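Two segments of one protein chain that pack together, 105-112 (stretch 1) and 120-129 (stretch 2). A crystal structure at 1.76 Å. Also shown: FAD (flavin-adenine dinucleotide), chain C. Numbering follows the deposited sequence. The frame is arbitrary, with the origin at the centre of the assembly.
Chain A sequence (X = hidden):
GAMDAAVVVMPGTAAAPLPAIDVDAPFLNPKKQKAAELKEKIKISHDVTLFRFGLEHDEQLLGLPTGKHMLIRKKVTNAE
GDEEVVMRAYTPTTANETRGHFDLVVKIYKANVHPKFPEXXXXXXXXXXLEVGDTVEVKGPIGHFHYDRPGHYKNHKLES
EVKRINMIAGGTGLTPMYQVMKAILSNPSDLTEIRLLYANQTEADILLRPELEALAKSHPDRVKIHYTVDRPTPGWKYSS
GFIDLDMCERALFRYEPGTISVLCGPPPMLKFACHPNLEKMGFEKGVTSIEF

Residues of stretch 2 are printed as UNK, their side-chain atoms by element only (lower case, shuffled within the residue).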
# COMPACT_ATOMS: atom_id res chain seq x y z
N VAL A 105 8.82 -2.72 1.87
CA VAL A 105 8.61 -2.97 3.30
C VAL A 105 7.71 -4.20 3.32
O VAL A 105 6.62 -4.16 2.76
CB VAL A 105 8.02 -1.73 4.01
CG1 VAL A 105 7.50 -2.08 5.40
CG2 VAL A 105 9.08 -0.64 4.09
N VAL A 106 8.21 -5.31 3.90
CA VAL A 106 7.53 -6.59 3.83
C VAL A 106 7.26 -7.17 5.22
O VAL A 106 8.17 -7.31 6.03
CB VAL A 106 8.29 -7.61 2.90
CG1 VAL A 106 7.56 -8.96 2.81
CG2 VAL A 106 8.54 -7.03 1.50
N LYS A 107 6.01 -7.55 5.45
CA LYS A 107 5.63 -8.27 6.67
C LYS A 107 6.05 -9.75 6.45
O LYS A 107 5.61 -10.39 5.49
CB LYS A 107 4.10 -8.18 6.88
CG LYS A 107 3.59 -8.98 8.10
CD LYS A 107 4.00 -8.37 9.42
CE LYS A 107 2.97 -8.70 10.49
NZ LYS A 107 3.20 -7.89 11.72
N ILE A 108 6.91 -10.28 7.33
CA ILE A 108 7.38 -11.67 7.22
C ILE A 108 6.46 -12.59 7.97
O ILE A 108 6.30 -12.45 9.18
CB ILE A 108 8.89 -11.82 7.65
CG1 ILE A 108 9.80 -10.70 7.08
CG2 ILE A 108 9.43 -13.22 7.29
CD1 ILE A 108 9.84 -10.50 5.54
N TYR A 109 5.80 -13.51 7.25
CA TYR A 109 4.87 -14.48 7.84
C TYR A 109 5.67 -15.72 8.12
O TYR A 109 5.89 -16.56 7.24
CB TYR A 109 3.69 -14.75 6.91
CG TYR A 109 2.77 -13.57 6.74
CD1 TYR A 109 1.99 -13.10 7.80
CD2 TYR A 109 2.63 -12.95 5.50
CE1 TYR A 109 1.13 -12.02 7.63
CE2 TYR A 109 1.78 -11.86 5.33
CZ TYR A 109 1.02 -11.41 6.40
OH TYR A 109 0.18 -10.33 6.23
N LYS A 110 6.21 -15.77 9.34
CA LYS A 110 7.09 -16.83 9.77
C LYS A 110 6.37 -18.11 10.09
O LYS A 110 5.20 -18.10 10.48
CB LYS A 110 7.98 -16.36 10.94
CG LYS A 110 8.90 -15.22 10.52
CD LYS A 110 9.73 -14.68 11.66
CE LYS A 110 10.45 -13.44 11.21
NZ LYS A 110 11.24 -12.83 12.30
N ALA A 111 7.07 -19.23 9.88
CA ALA A 111 6.56 -20.57 10.16
C ALA A 111 6.58 -20.81 11.67
O ALA A 111 7.40 -20.21 12.38
CB ALA A 111 7.42 -21.60 9.45
N ASN A 112 5.65 -21.66 12.15
CA ASN A 112 5.50 -22.11 13.55
C ASN A 112 5.29 -20.95 14.54
O ASN A 112 5.82 -20.96 15.66
CB ASN A 112 6.68 -23.02 13.96
CG ASN A 112 7.03 -24.08 12.94
OD1 ASN A 112 6.31 -25.06 12.75
ND2 ASN A 112 8.16 -23.89 12.26
N UNK A 120 3.67 -20.77 7.53
CA UNK A 120 3.94 -19.35 7.31
C UNK A 120 3.62 -18.94 5.89
O UNK A 120 2.92 -19.66 5.17
N UNK A 121 4.14 -17.79 5.48
CA UNK A 121 3.96 -17.24 4.15
C UNK A 121 5.11 -17.64 3.26
O UNK A 121 6.28 -17.47 3.64
N UNK A 122 4.81 -18.19 2.07
CA UNK A 122 5.82 -18.69 1.14
C UNK A 122 6.85 -17.64 0.67
O UNK A 122 8.05 -17.81 0.90
c UNK A 122 4.46 -21.08 -2.68
n UNK A 122 3.76 -22.31 -3.15
c UNK A 122 6.12 -20.19 -0.93
c UNK A 122 5.45 -21.40 -1.58
c UNK A 122 5.15 -19.39 -0.05
N UNK A 123 6.40 -16.58 -0.01
CA UNK A 123 7.29 -15.58 -0.58
C UNK A 123 7.90 -14.62 0.43
O UNK A 123 9.08 -14.25 0.26
c UNK A 123 6.61 -14.83 -1.72
c UNK A 123 9.47 -13.09 -4.42
c UNK A 123 8.66 -12.27 -3.65
c UNK A 123 9.39 -14.46 -4.30
c UNK A 123 7.60 -14.22 -2.68
c UNK A 123 7.74 -12.84 -2.76
c UNK A 123 8.44 -15.03 -3.44
N UNK A 124 7.16 -14.21 1.50
CA UNK A 124 7.78 -13.33 2.50
C UNK A 124 8.98 -14.04 3.20
O UNK A 124 9.99 -13.39 3.47
c UNK A 124 6.77 -12.79 3.51
o UNK A 124 6.11 -13.84 4.19
N UNK A 125 8.91 -15.39 3.41
CA UNK A 125 10.05 -16.12 3.99
C UNK A 125 11.16 -16.27 2.93
O UNK A 125 12.34 -16.19 3.28
c UNK A 125 8.70 -17.37 5.74
c UNK A 125 9.63 -17.49 4.56
c UNK A 125 8.21 -18.72 6.20
n UNK A 125 7.12 -19.21 5.61
o UNK A 125 8.78 -19.33 7.10
N UNK A 126 10.80 -16.42 1.63
CA UNK A 126 11.82 -16.47 0.57
C UNK A 126 12.62 -15.16 0.60
O UNK A 126 13.85 -15.20 0.60
c UNK A 126 11.19 -16.76 -0.82
c UNK A 126 9.79 -18.56 -2.04
c UNK A 126 12.16 -16.37 -1.96
c UNK A 126 10.80 -18.26 -0.91
N UNK A 127 11.91 -14.01 0.64
CA UNK A 127 12.54 -12.70 0.70
C UNK A 127 13.41 -12.57 1.95
O UNK A 127 14.58 -12.24 1.84
c UNK A 127 9.62 -10.33 -0.46
c UNK A 127 11.66 -11.06 -1.80
c UNK A 127 11.49 -11.59 0.69
c UNK A 127 10.70 -11.43 -0.63
N UNK A 128 12.86 -12.93 3.12
CA UNK A 128 13.61 -12.86 4.39
C UNK A 128 14.89 -13.72 4.36
O UNK A 128 15.89 -13.35 4.98
o UNK A 128 13.29 -10.71 6.72
c UNK A 128 13.73 -11.68 7.37
c UNK A 128 12.70 -13.26 5.58
c UNK A 128 13.35 -13.08 6.97
o UNK A 128 14.46 -11.54 8.39
N UNK A 129 14.88 -14.84 3.60
CA UNK A 129 16.05 -15.71 3.52
C UNK A 129 17.11 -15.17 2.55
O UNK A 129 18.23 -15.68 2.55
c UNK A 129 15.63 -17.13 3.14
PA FAD C . 1.26 -16.78 1.33
O1A FAD C . 2.03 -18.04 1.22
O2A FAD C . 0.68 -16.29 0.03
O5B FAD C . 0.12 -17.00 2.46
C5B FAD C . -1.23 -16.52 2.23
C4B FAD C . -1.73 -15.76 3.44
O4B FAD C . -1.65 -16.57 4.63
C3B FAD C . -0.96 -14.50 3.80
O3B FAD C . -1.28 -13.40 2.95
C2B FAD C . -1.38 -14.28 5.26
O2B FAD C . -2.59 -13.54 5.36
C1B FAD C . -1.58 -15.72 5.77
N9A FAD C . -0.52 -16.20 6.66
C8A FAD C . 0.43 -17.14 6.37
N7A FAD C . 1.28 -17.36 7.34
C5A FAD C . 0.87 -16.49 8.34
C6A FAD C . 1.39 -16.18 9.62
N6A FAD C . 2.59 -16.60 10.05
N1A FAD C . 0.72 -15.29 10.38
C2A FAD C . -0.37 -14.71 9.87
N3A FAD C . -0.93 -14.88 8.66
C4A FAD C . -0.25 -15.78 7.94
N1 FAD C . 2.89 -7.23 1.28
C2 FAD C . 3.90 -6.63 1.98
O2 FAD C . 4.40 -7.19 2.96
N3 FAD C . 4.37 -5.36 1.57
C4 FAD C . 3.89 -4.63 0.49
O4 FAD C . 4.42 -3.58 0.17
C4X FAD C . 2.79 -5.27 -0.23
N5 FAD C . 2.25 -4.62 -1.24
C5X FAD C . 1.18 -5.22 -1.90
C6 FAD C . 0.57 -4.53 -2.96
C7 FAD C . -0.50 -5.08 -3.65
C7M FAD C . -1.14 -4.28 -4.76
C8 FAD C . -0.99 -6.36 -3.28
C8M FAD C . -2.13 -7.02 -4.05
C9 FAD C . -0.41 -7.04 -2.22
C9A FAD C . 0.68 -6.48 -1.52
N10 FAD C . 1.32 -7.17 -0.45
C10 FAD C . 2.37 -6.58 0.24
C1' FAD C . 1.01 -8.57 -0.12
C2' FAD C . 1.87 -9.57 -0.89
O2' FAD C . 1.47 -9.63 -2.26
C3' FAD C . 1.82 -10.98 -0.30
O3' FAD C . 0.48 -11.45 -0.29
C4' FAD C . 2.45 -11.10 1.09
O4' FAD C . 3.84 -10.79 0.99
C5' FAD C . 2.29 -12.48 1.71
O5' FAD C . 2.68 -13.47 0.74
P FAD C . 3.38 -14.85 1.19
O1P FAD C . 3.81 -15.59 -0.02
O2P FAD C . 4.42 -14.60 2.25
O3P FAD C . 2.17 -15.60 1.90
O HOH W 1 12.70 -11.08 10.51

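Position 120 has no side-chain atoms. Its phi is positive, at 73°, which favours glycine. An ideal CB here would lie 2.5 Å from Tyr109 O, a clash. The residue is Gly120.

Position 121 also lacks side-chain atoms. An ideal CB would clash with Tyr109 CB at 2.9 Å and with FAD O2P at 2.3 Å. This is Gly121, at the N-cap position. Its N donates a nearly straight hydrogen bond to Tyr109 O, 2.8 Å away.

Position 122 carries four carbons in a row ending in nitrogen. Its CA-to-CB bond points away from stretch 1, and it makes no contact. It is Lys122, whose backbone N donates to FAD O1A at 2.9 Å.

Position 123 has one carbon followed by a six-carbon ring, with no oxygen on the ring. It makes no contact with stretch 1. It is Phe123, and its N donates to FAD O1P at 2.8 Å.

Position 124 has one carbon and one oxygen, and its CA-to-CB bond points toward stretch 1. The oxygen lies 3.1 Å from Tyr109 N, and CB lies 3.3 Å from Lys107 O. Two side-chain atoms of this kind make Ser124. Its OG accepts from Tyr109 N and donates to FAD O2P at 2.7 Å.

Position 125 has three carbons, the third carrying one oxygen and one nitrogen. The oxygen is 3.3 Å from Ala111 N. The amide end fits Gln125. OE1 accepts a weak hydrogen bond from Ala111 N, while NE2 donates to Gly121 O at 2.8 Å.

Position 126 has four carbons, forked at the first, with one arm two carbons long. It is out of reach of stretch 1. It is Ile126.

Position 127 has four carbons, forked at the second. Its nearest atom on stretch 1 is Val106 CG2. This is Leu127, with CD1 4.0 Å from Val106 CG2.

Position 128 has three carbons, the third carrying two oxygens. One oxygen is 3.5 Å from Ile108 CG1. The residue is Glu128. The O of a water lies 2.9 Å from Lys110 NZ, from which it accepts, and 2.8 Å from Glu128 OE2, so it bridges the two side chains.

Position 129 has a single carbon, out of reach of stretch 1. It is Ala129.

The contact buries 469 Å² in total. Both backbone polar atoms of Tyr109 are used: its N donates to the side-chain OG of Ser124, and its O accepts from Gly121 N. The two glycines allow close backbone approach, and Val106 and Leu127 add an apolar contact. FAD joins the stretches: Val105 O and Lys107 N bind its flavin, and the helix start binds its phosphates.

Stretch 2 (120-129) GGKFSQILEA
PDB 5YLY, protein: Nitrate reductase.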